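Long-range contacts in 3,6-diketocamphane 1,6 monooxygenase (Pseudomonas putida, PDB 4UWM), which oxygenates a diketocamphane with FMNH2 and O2 in a Baeyer-Villiger reaction that forms the lactone 5-oxo-1,2-campholide, a step in bacterial degradation of (-)-camphor: residues E145-I149 with H161-W166; K155-F159 with G169-E173; K269-M273 with L311-D316; V327-N332 with E368-I373. One frame throughout, in Å; residues are numbered along the deposited sequence. Where two conformers were deposited one is given.

Contact 1 of 4, residues E145-I149 with H161-W166; sequences ESLFI and HEGKYW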
loop_
_atom_site.group_PDB
_atom_site.type_symbol
_atom_site.label_atom_id
_atom_site.label_comp_id
_atom_site.label_asym_id
_atom_site.label_seq_id
_atom_site.Cartn_x
_atom_site.Cartn_y
_atom_site.Cartn_z
ATOM N N GLU A 145 21.479 3.734 -6.056
ATOM C CA GLU A 145 21.676 2.402 -5.481
ATOM C C GLU A 145 20.343 1.667 -5.402
ATOM O O GLU A 145 20.269 0.481 -5.703
ATOM C CB GLU A 145 22.352 2.468 -4.102
ATOM C CG GLU A 145 22.717 1.099 -3.505
ATOM C CD GLU A 145 23.398 1.209 -2.152
ATOM O OE1 GLU A 145 24.255 2.082 -1.976
ATOM O OE2 GLU A 145 23.085 0.430 -1.245
ATOM N N SER A 146 19.285 2.379 -5.005
ATOM C CA SER A 146 17.969 1.728 -4.933
ATOM C C SER A 146 17.554 1.215 -6.305
ATOM O O SER A 146 17.159 0.065 -6.460
ATOM C CB SER A 146 16.893 2.672 -4.364
ATOM O OG SER A 146 15.610 2.126 -4.665
ATOM N N LEU A 147 17.651 2.065 -7.317
ATOM C CA LEU A 147 17.234 1.670 -8.659
ATOM C C LEU A 147 18.085 0.492 -9.164
ATOM O O LEU A 147 17.566 -0.438 -9.775
ATOM C CB LEU A 147 17.360 2.862 -9.615
ATOM C CG LEU A 147 17.039 2.635 -11.092
ATOM C CD1 LEU A 147 15.611 2.130 -11.288
ATOM C CD2 LEU A 147 17.258 3.943 -11.826
ATOM N N PHE A 148 19.385 0.547 -8.892
ATOM C CA PHE A 148 20.302 -0.562 -9.239
ATOM C C PHE A 148 19.762 -1.871 -8.674
ATOM O O PHE A 148 19.614 -2.843 -9.414
ATOM C CB PHE A 148 21.711 -0.274 -8.716
ATOM C CG PHE A 148 22.674 -1.436 -8.860
ATOM C CD1 PHE A 148 23.285 -1.709 -10.078
ATOM C CD2 PHE A 148 22.966 -2.245 -7.770
ATOM C CE1 PHE A 148 24.178 -2.762 -10.210
ATOM C CE2 PHE A 148 23.855 -3.312 -7.894
ATOM C CZ PHE A 148 24.465 -3.563 -9.117
ATOM N N ILE A 149 19.435 -1.876 -7.375
ATOM C CA ILE A 149 18.846 -3.051 -6.700
ATOM C C ILE A 149 17.492 -3.475 -7.264
ATOM O O ILE A 149 17.292 -4.655 -7.582
ATOM C CB ILE A 149 18.757 -2.830 -5.158
ATOM C CG1 ILE A 149 20.168 -2.699 -4.575
ATOM C CG2 ILE A 149 17.956 -3.940 -4.474
ATOM C CD1 ILE A 149 20.254 -2.104 -3.169
ATOM N N HIS A 161 23.774 -7.978 -2.778
ATOM C CA HIS A 161 24.413 -6.690 -2.911
ATOM C C HIS A 161 24.623 -6.096 -1.535
ATOM O O HIS A 161 23.679 -5.948 -0.766
ATOM C CB HIS A 161 23.555 -5.752 -3.777
ATOM C CG HIS A 161 24.101 -4.363 -3.885
ATOM N ND1 HIS A 161 25.036 -4.000 -4.829
ATOM C CD2 HIS A 161 23.860 -3.254 -3.147
ATOM C CE1 HIS A 161 25.336 -2.724 -4.678
ATOM N NE2 HIS A 161 24.640 -2.250 -3.660
ATOM N N GLU A 162 25.876 -5.773 -1.224
ATOM C CA GLU A 162 26.230 -5.124 0.035
ATOM C C GLU A 162 26.572 -3.693 -0.303
ATOM O O GLU A 162 27.694 -3.402 -0.688
ATOM C CB GLU A 162 27.439 -5.817 0.676
ATOM C CG GLU A 162 27.107 -7.136 1.346
ATOM C CD GLU A 162 28.298 -7.743 2.071
ATOM O OE1 GLU A 162 28.715 -7.210 3.117
ATOM O OE2 GLU A 162 28.819 -8.762 1.586
ATOM N N GLY A 163 25.596 -2.797 -0.196
ATOM C CA GLY A 163 25.787 -1.455 -0.698
ATOM C C GLY A 163 26.149 -0.470 0.379
ATOM O O GLY A 163 26.290 -0.835 1.551
ATOM N N LYS A 164 26.267 0.794 -0.010
ATOM C CA LYS A 164 26.541 1.864 0.940
ATOM C C LYS A 164 25.318 2.139 1.815
ATOM O O LYS A 164 25.438 2.519 2.998
ATOM C CB LYS A 164 26.964 3.145 0.206
ATOM C CG LYS A 164 27.715 4.127 1.093
ATOM C CD LYS A 164 27.798 5.517 0.487
ATOM C CE LYS A 164 28.346 6.495 1.509
ATOM N NZ LYS A 164 28.450 7.863 0.936
ATOM N N TYR A 165 24.138 1.940 1.238
ATOM C CA TYR A 165 22.903 2.315 1.919
ATOM C C TYR A 165 22.010 1.135 2.286
ATOM O O TYR A 165 21.293 1.185 3.298
ATOM C CB TYR A 165 22.140 3.336 1.064
ATOM C CG TYR A 165 22.922 4.618 0.847
ATOM C CD1 TYR A 165 23.133 5.500 1.906
ATOM C CD2 TYR A 165 23.442 4.949 -0.406
ATOM C CE1 TYR A 165 23.853 6.669 1.727
ATOM C CE2 TYR A 165 24.174 6.125 -0.593
ATOM C CZ TYR A 165 24.363 6.976 0.484
ATOM O OH TYR A 165 25.065 8.157 0.365
ATOM N N TRP A 166 22.027 0.090 1.467
ATOM C CA TRP A 166 21.238 -1.105 1.779
ATOM C C TRP A 166 21.966 -2.406 1.490
ATOM O O TRP A 166 22.804 -2.469 0.598
ATOM C CB TRP A 166 19.949 -1.148 0.951
ATOM C CG TRP A 166 19.033 0.005 1.174
ATOM C CD1 TRP A 166 18.144 0.169 2.192
ATOM C CD2 TRP A 166 18.909 1.168 0.339
ATOM N NE1 TRP A 166 17.466 1.351 2.044
ATOM C CE2 TRP A 166 17.904 1.982 0.911
ATOM C CE3 TRP A 166 19.533 1.586 -0.844
ATOM C CZ2 TRP A 166 17.512 3.203 0.355
ATOM C CZ3 TRP A 166 19.133 2.826 -1.412
ATOM C CH2 TRP A 166 18.132 3.609 -0.800
#

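Contact 2 of 4, residues K155-F159 with G169-E173; sequences KREPF and GYPEE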
loop_
_atom_site.group_PDB
_atom_site.type_symbol
_atom_site.label_atom_id
_atom_site.label_comp_id
_atom_site.label_asym_id
_atom_site.label_seq_id
_atom_site.Cartn_x
_atom_site.Cartn_y
_atom_site.Cartn_z
ATOM N N LYS A 155 14.405 -8.638 -12.404
ATOM C CA LYS A 155 14.992 -9.658 -13.301
ATOM C C LYS A 155 14.951 -11.082 -12.738
ATOM O O LYS A 155 14.970 -12.053 -13.488
ATOM C CB LYS A 155 16.419 -9.266 -13.700
ATOM C CG LYS A 155 16.419 -8.228 -14.804
ATOM C CD LYS A 155 17.814 -7.782 -15.178
ATOM C CE LYS A 155 17.707 -6.785 -16.315
ATOM N NZ LYS A 155 18.727 -5.719 -16.174
ATOM N N ARG A 156 14.878 -11.202 -11.421
ATOM C CA ARG A 156 14.750 -12.501 -10.759
ATOM C C ARG A 156 15.947 -13.443 -11.048
ATOM O O ARG A 156 15.762 -14.649 -11.199
ATOM C CB ARG A 156 13.411 -13.175 -11.101
ATOM C CG ARG A 156 12.215 -12.399 -10.545
ATOM C CD ARG A 156 10.892 -13.059 -10.867
ATOM N NE ARG A 156 10.560 -14.187 -9.987
ATOM C CZ ARG A 156 10.475 -15.451 -10.410
ATOM N NH1 ARG A 156 10.714 -15.741 -11.677
ATOM N NH2 ARG A 156 10.161 -16.420 -9.580
ATOM N N GLU A 157 17.136 -12.865 -11.182
ATOM C CA GLU A 157 18.374 -13.638 -11.271
ATOM C C GLU A 157 19.117 -13.487 -9.946
ATOM O O GLU A 157 19.224 -12.375 -9.417
ATOM C CB GLU A 157 19.262 -13.160 -12.435
ATOM C CG GLU A 157 18.743 -13.497 -13.834
ATOM C CD GLU A 157 19.130 -14.886 -14.328
ATOM O OE1 GLU A 157 19.268 -15.837 -13.520
ATOM O OE2 GLU A 157 19.295 -15.034 -15.557
ATOM N N PRO A 158 19.649 -14.604 -9.402
ATOM C CA PRO A 158 20.304 -14.505 -8.100
ATOM C C PRO A 158 21.447 -13.497 -8.036
ATOM O O PRO A 158 22.212 -13.365 -8.979
ATOM C CB PRO A 158 20.781 -15.947 -7.830
ATOM C CG PRO A 158 19.857 -16.800 -8.649
ATOM C CD PRO A 158 19.594 -15.998 -9.890
ATOM N N PHE A 159 21.505 -12.762 -6.933
ATOM C CA PHE A 159 22.600 -11.858 -6.601
ATOM C C PHE A 159 22.497 -11.541 -5.124
ATOM O O PHE A 159 21.466 -11.801 -4.481
ATOM C CB PHE A 159 22.544 -10.570 -7.441
ATOM C CG PHE A 159 21.435 -9.619 -7.026
ATOM C CD1 PHE A 159 20.118 -9.870 -7.387
ATOM C CD2 PHE A 159 21.714 -8.498 -6.237
ATOM C CE1 PHE A 159 19.096 -9.001 -6.997
ATOM C CE2 PHE A 159 20.694 -7.630 -5.846
ATOM C CZ PHE A 159 19.386 -7.886 -6.232
ATOM N N GLY A 169 19.119 -8.624 -2.031
ATOM C CA GLY A 169 19.471 -9.620 -3.019
ATOM C C GLY A 169 18.312 -10.418 -3.557
ATOM O O GLY A 169 17.152 -10.110 -3.284
ATOM N N TYR A 170 18.623 -11.419 -4.371
ATOM C CA TYR A 170 17.595 -12.326 -4.876
ATOM C C TYR A 170 18.112 -13.753 -4.680
ATOM O O TYR A 170 19.219 -14.048 -5.117
ATOM C CB TYR A 170 17.256 -12.049 -6.344
ATOM C CG TYR A 170 16.019 -12.796 -6.791
ATOM C CD1 TYR A 170 14.725 -12.302 -6.532
ATOM C CD2 TYR A 170 16.130 -14.039 -7.401
ATOM C CE1 TYR A 170 13.592 -13.022 -6.922
ATOM C CE2 TYR A 170 15.019 -14.760 -7.775
ATOM C CZ TYR A 170 13.754 -14.263 -7.541
ATOM O OH TYR A 170 12.678 -15.044 -7.944
ATOM N N PRO A 171 17.329 -14.626 -3.998
ATOM C CA PRO A 171 17.852 -15.936 -3.599
ATOM C C PRO A 171 17.821 -16.986 -4.701
ATOM O O PRO A 171 17.074 -16.856 -5.680
ATOM C CB PRO A 171 16.911 -16.357 -2.461
ATOM C CG PRO A 171 15.613 -15.716 -2.809
ATOM C CD PRO A 171 15.943 -14.423 -3.518
ATOM N N GLU A 172 18.655 -18.006 -4.528
ATOM C CA GLU A 172 18.616 -19.173 -5.393
ATOM C C GLU A 172 17.431 -20.025 -4.970
ATOM O O GLU A 172 17.049 -20.029 -3.796
ATOM C CB GLU A 172 19.930 -19.969 -5.290
ATOM C CG GLU A 172 21.147 -19.236 -5.853
ATOM C CD GLU A 172 22.469 -19.938 -5.579
ATOM O OE1 GLU A 172 22.574 -20.677 -4.578
ATOM O OE2 GLU A 172 23.420 -19.733 -6.361
ATOM N N GLU A 173 16.828 -20.728 -5.929
ATOM C CA GLU A 173 15.780 -21.708 -5.614
ATOM C C GLU A 173 16.348 -22.778 -4.674
ATOM O O GLU A 173 17.529 -23.119 -4.767
ATOM C CB GLU A 173 15.265 -22.398 -6.887
ATOM C CG GLU A 173 14.759 -21.472 -7.972
ATOM C CD GLU A 173 13.309 -21.036 -7.773
ATOM O OE1 GLU A 173 12.692 -21.442 -6.775
ATOM O OE2 GLU A 173 12.783 -20.285 -8.624
HETATM O O HOH W 1 10.141 -19.445 -9.558
#

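Contact 3 of 4, residues K269-M273 with L311-D316; sequences KRLVM and LEFLVD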
loop_
_atom_site.group_PDB
_atom_site.type_symbol
_atom_site.label_atom_id
_atom_site.label_comp_id
_atom_site.label_asym_id
_atom_site.label_seq_id
_atom_site.Cartn_x
_atom_site.Cartn_y
_atom_site.Cartn_z
ATOM N N LYS A 269 -12.916 31.666 -16.023
ATOM C CA LYS A 269 -12.123 32.566 -15.191
ATOM C C LYS A 269 -12.744 32.753 -13.806
ATOM O O LYS A 269 -12.030 32.707 -12.802
ATOM C CB LYS A 269 -11.895 33.922 -15.886
ATOM C CG LYS A 269 -11.165 34.941 -15.023
ATOM C CD LYS A 269 -10.684 36.158 -15.797
ATOM C CE LYS A 269 -10.086 37.170 -14.831
ATOM N NZ LYS A 269 -9.258 38.204 -15.509
ATOM N N ARG A 270 -14.063 32.961 -13.759
ATOM C CA ARG A 270 -14.750 33.213 -12.492
ATOM C C ARG A 270 -14.683 31.997 -11.564
ATOM O O ARG A 270 -14.443 32.143 -10.369
ATOM C CB ARG A 270 -16.205 33.634 -12.715
ATOM C CG ARG A 270 -16.853 34.247 -11.480
ATOM C CD ARG A 270 -18.348 34.467 -11.670
ATOM N NE ARG A 270 -19.056 33.220 -11.951
ATOM C CZ ARG A 270 -19.257 32.249 -11.064
ATOM N NH1 ARG A 270 -18.798 32.364 -9.822
ATOM N NH2 ARG A 270 -19.907 31.154 -11.429
ATOM N N LEU A 271 -14.886 30.807 -12.120
ATOM C CA LEU A 271 -14.827 29.572 -11.342
ATOM C C LEU A 271 -13.434 29.325 -10.741
ATOM O O LEU A 271 -13.317 28.845 -9.611
ATOM C CB LEU A 271 -15.305 28.384 -12.187
ATOM C CG LEU A 271 -16.826 28.290 -12.405
ATOM C CD1 LEU A 271 -17.157 27.334 -13.541
ATOM C CD2 LEU A 271 -17.600 27.926 -11.145
ATOM N N VAL A 272 -12.397 29.680 -11.500
ATOM C CA VAL A 272 -11.015 29.623 -11.025
ATOM C C VAL A 272 -10.786 30.646 -9.924
ATOM O O VAL A 272 -10.338 30.298 -8.834
ATOM C CB VAL A 272 -9.992 29.856 -12.173
ATOM C CG1 VAL A 272 -8.572 29.984 -11.630
ATOM C CG2 VAL A 272 -10.065 28.755 -13.209
ATOM N N MET A 273 -11.104 31.910 -10.204
ATOM C CA MET A 273 -10.877 32.996 -9.246
ATOM C C MET A 273 -11.619 32.779 -7.934
ATOM O O MET A 273 -11.093 33.071 -6.850
ATOM C CB MET A 273 -11.316 34.353 -9.827
ATOM C CG MET A 273 -10.574 34.824 -11.065
ATOM S SD MET A 273 -8.846 35.239 -10.808
ATOM C CE MET A 273 -8.944 36.614 -9.662
ATOM N N LEU A 311 -2.785 36.425 -8.498
ATOM C CA LEU A 311 -3.710 35.399 -8.965
ATOM C C LEU A 311 -4.258 35.693 -10.358
ATOM O O LEU A 311 -4.175 34.849 -11.250
ATOM C CB LEU A 311 -4.851 35.203 -7.956
ATOM C CG LEU A 311 -5.950 34.186 -8.262
ATOM C CD1 LEU A 311 -5.383 32.816 -8.628
ATOM C CD2 LEU A 311 -6.886 34.085 -7.066
ATOM N N GLU A 312 -4.796 36.899 -10.547
ATOM C CA GLU A 312 -5.390 37.272 -11.823
ATOM C C GLU A 312 -4.379 37.256 -12.962
ATOM O O GLU A 312 -4.708 36.853 -14.079
ATOM C CB GLU A 312 -6.086 38.642 -11.732
ATOM C CG GLU A 312 -6.818 39.039 -13.007
ATOM C CD GLU A 312 -7.827 40.156 -12.803
ATOM O OE1 GLU A 312 -7.572 41.065 -11.982
ATOM O OE2 GLU A 312 -8.881 40.117 -13.475
ATOM N N PHE A 313 -3.146 37.672 -12.680
ATOM C CA PHE A 313 -2.091 37.550 -13.673
ATOM C C PHE A 313 -1.933 36.094 -14.138
ATOM O O PHE A 313 -1.867 35.816 -15.342
ATOM C CB PHE A 313 -0.758 38.085 -13.150
ATOM C CG PHE A 313 0.420 37.629 -13.966
ATOM C CD1 PHE A 313 0.652 38.158 -15.235
ATOM C CD2 PHE A 313 1.275 36.636 -13.491
ATOM C CE1 PHE A 313 1.721 37.720 -16.006
ATOM C CE2 PHE A 313 2.345 36.196 -14.258
ATOM C CZ PHE A 313 2.569 36.739 -15.517
ATOM N N LEU A 314 -1.868 35.178 -13.171
ATOM C CA LEU A 314 -1.727 33.745 -13.453
ATOM C C LEU A 314 -2.922 33.230 -14.246
ATOM O O LEU A 314 -2.756 32.564 -15.263
ATOM C CB LEU A 314 -1.540 32.946 -12.144
ATOM C CG LEU A 314 -0.252 33.166 -11.342
ATOM C CD1 LEU A 314 -0.272 32.378 -10.040
ATOM C CD2 LEU A 314 0.989 32.806 -12.152
ATOM N N VAL A 315 -4.125 33.575 -13.804
ATOM C CA VAL A 315 -5.341 33.153 -14.505
ATOM C C VAL A 315 -5.395 33.655 -15.950
ATOM O O VAL A 315 -5.806 32.918 -16.851
ATOM C CB VAL A 315 -6.605 33.565 -13.722
ATOM C CG1 VAL A 315 -7.858 33.072 -14.417
ATOM C CG2 VAL A 315 -6.552 33.004 -12.313
ATOM N N ASP A 316 -4.949 34.891 -16.170
ATOM C CA ASP A 316 -5.011 35.524 -17.495
ATOM C C ASP A 316 -3.904 35.117 -18.478
ATOM O O ASP A 316 -4.132 35.063 -19.688
ATOM C CB ASP A 316 -5.019 37.052 -17.347
ATOM C CG ASP A 316 -6.318 37.582 -16.769
ATOM O OD1 ASP A 316 -7.385 36.994 -17.027
ATOM O OD2 ASP A 316 -6.277 38.603 -16.054
#

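Contact 4 of 4, residues V327-N332 with E368-I373; sequences VTEKIN and EVAPKI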
loop_
_atom_site.group_PDB
_atom_site.type_symbol
_atom_site.label_atom_id
_atom_site.label_comp_id
_atom_site.label_asym_id
_atom_site.label_seq_id
_atom_site.Cartn_x
_atom_site.Cartn_y
_atom_site.Cartn_z
ATOM N N VAL A 327 -8.999 27.496 -24.735
ATOM C CA VAL A 327 -7.968 26.601 -24.214
ATOM C C VAL A 327 -7.222 25.908 -25.356
ATOM O O VAL A 327 -5.984 25.825 -25.326
ATOM C CB VAL A 327 -8.534 25.616 -23.164
ATOM C CG1 VAL A 327 -7.510 24.536 -22.803
ATOM C CG2 VAL A 327 -8.938 26.388 -21.916
ATOM N N THR A 328 -7.964 25.455 -26.369
ATOM C CA THR A 328 -7.361 24.832 -27.553
ATOM C C THR A 328 -6.361 25.773 -28.241
ATOM O O THR A 328 -5.252 25.361 -28.607
ATOM C CB THR A 328 -8.428 24.363 -28.563
ATOM O OG1 THR A 328 -9.358 23.491 -27.908
ATOM C CG2 THR A 328 -7.788 23.620 -29.736
ATOM N N GLU A 329 -6.749 27.035 -28.396
ATOM C CA GLU A 329 -5.878 28.014 -29.036
ATOM C C GLU A 329 -4.659 28.311 -28.176
ATOM O O GLU A 329 -3.543 28.393 -28.697
ATOM C CB GLU A 329 -6.644 29.290 -29.386
ATOM C CG GLU A 329 -7.495 29.151 -30.641
ATOM C CD GLU A 329 -8.377 30.359 -30.909
ATOM O OE1 GLU A 329 -7.976 31.493 -30.569
ATOM O OE2 GLU A 329 -9.479 30.170 -31.467
ATOM N N LYS A 330 -4.872 28.445 -26.864
ATOM C CA LYS A 330 -3.772 28.640 -25.906
ATOM C C LYS A 330 -2.741 27.503 -25.939
ATOM O O LYS A 330 -1.537 27.748 -25.817
ATOM C CB LYS A 330 -4.312 28.836 -24.492
ATOM C CG LYS A 330 -4.591 30.282 -24.133
ATOM C CD LYS A 330 -5.501 30.369 -22.921
ATOM C CE LYS A 330 -5.550 31.778 -22.363
ATOM N NZ LYS A 330 -6.649 31.903 -21.365
ATOM N N ILE A 331 -3.210 26.270 -26.123
ATOM C CA ILE A 331 -2.304 25.121 -26.214
ATOM C C ILE A 331 -1.514 25.174 -27.524
ATOM O O ILE A 331 -0.297 24.933 -27.534
ATOM C CB ILE A 331 -3.035 23.761 -26.018
ATOM C CG1 ILE A 331 -3.654 23.680 -24.608
ATOM C CG2 ILE A 331 -2.074 22.590 -26.223
ATOM C CD1 ILE A 331 -4.539 22.471 -24.373
ATOM N N ASN A 332 -2.202 25.520 -28.612
ATOM C CA ASN A 332 -1.567 25.678 -29.928
ATOM C C ASN A 332 -0.422 26.695 -29.929
ATOM O O ASN A 332 0.667 26.403 -30.445
ATOM C CB ASN A 332 -2.604 26.026 -30.990
ATOM C CG ASN A 332 -3.516 24.863 -31.311
ATOM O OD1 ASN A 332 -3.056 23.756 -31.588
ATOM N ND2 ASN A 332 -4.817 25.112 -31.291
ATOM N N GLU A 368 -13.135 17.361 -25.767
ATOM C CA GLU A 368 -13.289 18.487 -26.701
ATOM C C GLU A 368 -12.004 19.256 -26.995
ATOM O O GLU A 368 -11.842 19.804 -28.083
ATOM C CB GLU A 368 -14.368 19.462 -26.211
ATOM C CG GLU A 368 -15.789 18.920 -26.283
ATOM C CD GLU A 368 -16.847 20.004 -26.153
ATOM O OE1 GLU A 368 -16.568 21.173 -26.506
ATOM O OE2 GLU A 368 -17.967 19.684 -25.701
ATOM N N VAL A 369 -11.091 19.314 -26.028
ATOM C CA VAL A 369 -9.862 20.083 -26.235
ATOM C C VAL A 369 -8.722 19.224 -26.786
ATOM O O VAL A 369 -8.228 19.462 -27.895
ATOM C CB VAL A 369 -9.416 20.858 -24.968
ATOM C CG1 VAL A 369 -8.080 21.550 -25.201
ATOM C CG2 VAL A 369 -10.460 21.880 -24.557
ATOM N N ALA A 370 -8.319 18.214 -26.016
ATOM C CA ALA A 370 -7.118 17.452 -26.337
ATOM C C ALA A 370 -7.171 16.674 -27.659
ATOM O O ALA A 370 -6.155 16.604 -28.349
ATOM C CB ALA A 370 -6.710 16.545 -25.174
ATOM N N PRO A 371 -8.332 16.086 -28.018
ATOM C CA PRO A 371 -8.382 15.387 -29.309
ATOM C C PRO A 371 -8.013 16.265 -30.516
ATOM O O PRO A 371 -7.592 15.746 -31.546
ATOM C CB PRO A 371 -9.845 14.958 -29.409
ATOM C CG PRO A 371 -10.260 14.775 -27.992
ATOM C CD PRO A 371 -9.594 15.914 -27.272
ATOM N N LYS A 372 -8.147 17.580 -30.368
ATOM C CA LYS A 372 -7.846 18.515 -31.450
ATOM C C LYS A 372 -6.374 18.877 -31.533
ATOM O O LYS A 372 -5.899 19.298 -32.580
ATOM C CB LYS A 372 -8.697 19.785 -31.338
ATOM C CG LYS A 372 -9.895 19.803 -32.277
ATOM C CD LYS A 372 -11.146 19.220 -31.639
ATOM C CE LYS A 372 -12.109 20.322 -31.226
ATOM N NZ LYS A 372 -13.259 19.791 -30.443
ATOM N N ILE A 373 -5.646 18.712 -30.431
ATOM C CA ILE A 373 -4.217 19.033 -30.415
ATOM C C ILE A 373 -3.406 17.825 -30.877
ATOM O O ILE A 373 -3.339 16.810 -30.183
ATOM C CB ILE A 373 -3.723 19.510 -29.024
ATOM C CG1 ILE A 373 -4.622 20.619 -28.451
ATOM C CG2 ILE A 373 -2.259 19.933 -29.087
ATOM C CD1 ILE A 373 -4.448 21.993 -29.071
HETATM O O HOH W 2 -11.477 22.777 -29.195
#

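Contact 1 of 4, residues E145-I149 with H161-W166
The polar part of this contact is a single carboxylate set into a turn. E145, with its chi1 and chi2 both t, reaches from the helix so that OE2 accepts hydrogen bonds from W166 N (2.9 Å) and Y165 N (3.1 Å), while OE1 takes weak ones from K164 N (3.1 Å) and Y165 N (3.2 Å). The turn is also tied to itself, G163 N donating to W166 O at 2.9 Å. A side chain on G163 would run into the carboxylate, for E145 OE2 already lies 3.3 Å from G163 CA. Ring contacts extend the interface: F148 CE2 approaches H161 ND1 to 3.4 Å, the two planes inclined at 56°, and W166 CZ3 lies 3.7 Å from S146 CB. I149 adds apolar packing, its CD1 4.2 Å from W166 CB and 3.8 Å from H161 CD2. Thus helix 139-155 holds the tip of the beta-hairpin of strands 159-162 and 167-170, and P85, at the start of helix 85-98, touches S146, I149 and W166.

Contact 2 of 4, residues K155-F159 with G169-E173
G169 offers its CA to one face of the F159 ring in a CH-pi contact, 3.8 Å from CA to centroid; a CB here would crowd F159 O, which is 3.3 Å from G169 CA. K152 also makes a cation-pi interaction with F159. At Y170 the backbone pairs with F159, Y170 N to F159 O at 2.9 Å and F159 N to Y170 O at 3.2 Å: a hydrogen-bonded antiparallel pair in the beta-hairpin of strands 159-162 and 167-170, after helix 139-155. The Y170 ring lies against the chain leaving that helix, where R156, with positive phi, sets its CA 3.8 Å from the ring centroid. Y170 OH sits over the guanidinium face of R156, whose NH2 bonds to A186 O. After P171, E172 brings CG within 3.9 Å of P158 CB, and its carbonyl is bound by Q114 of the second subunit. E173 OE2 receives a hydrogen bond from a water at 2.9 Å, which accepts one from R156 NH2 at 3.0 Å.

Contact 3 of 4, residues K269-M273 with L311-D316
Two helical segments face each other with axes 10.7 Å apart and N-to-C directions 141° apart, so their surfaces meet obliquely, K269 opposite V315 and M273 opposite E312. The main bump from 311-316 is V315. It enters a hollow walled by K269, V272 and M273, with V315 CG1 3.8 Å from K269 CG, and V315 CG2 3.7 Å from V272 CG1 and 3.5 Å from M273 SD. The bump going the other way is M273. Its chi angles are all m, which brings the thioether round into the dip between L311, E312 and V315: M273 SD is 4.0 Å from L311 CG, and M273 CE 4.1 Å from E312 CB. Beneath this layer V272 also rests on F260 of strand 254-261 and on I277 of helix 276-291, so the pair belongs to the helical layer outside the TIM barrel, where the chain between strands 254-261 and 320-322 is wholly helical in its regular structure. Along the outer margin K269, extended with all four chi angles t, spans the groove; K269 NZ forms salt bridges with E312 OE2 at 2.8 Å and D316 OD1 at 2.7 Å. One lysine thus joins two acids a helical turn apart, giving an apolar seam a charged border.

Contact 4 of 4, residues V327-N332 with E368-I373
The fit of these two segments can be read from their rotamers. T328 takes chi1 m, which turns OG1 back to hydrogen-bond P324 O in the preceding helical turn and sends CG2 to I373 CD1 (3.8 Å) and K372 CB (4.3 Å). V327 and V369 are both t, their CG1 atoms meeting at 3.9 Å. I331, in the extended mt form, brings CD1 to within 3.8 Å of V369 CG1, while its CG2 lies 3.8 Å from I373 CD1. I373 is mm instead, a folded shape that places CD1 between I331 CG2, T328 O (3.5 Å) and N332 OD1 (3.4 Å). K372, which is exposed, has three chi angles outside the usual wells: its chain curls back so that NZ bonds to E368 O of its own segment at 2.8 Å. The helices concerned, 324-338 and 356-369, are successive helices of the TIM-barrel shell, linked through strand 343-347; I373 continues to backbone hydrogen bonds with M3, near the first barrel strand. Between the segments themselves the attachment is apolar packing of branched side chains, and the polar link runs through a water that donates to T328 OG1 at 2.6 Å and E368 O at 3.2 Å, so shape fit rather than charge holds them.

All four contacts are partly buried and distant from the FMN site. Contacts 1 and 2 share helix 139-155, directly or by its outgoing loop, and the hairpin of strands 159-162 and 167-170; their segments alternate along the chain, and I149 O meets F159 CZ at 4.1 Å. Contact 1 secures the hairpin's tip, contact 2 its base; the second subunit reaches both, far more at contact 2. Contacts 3 and 4 lie across the chain's centre from these, about 19 Å from each other between centres, and pack helices around the barrel. Accordingly, backbone amides and aromatic rings dominate the hairpin pair, whereas aliphatic packing dominates the helical pair, edged by a salt-bridge network in contact 3 and a water in contact 4.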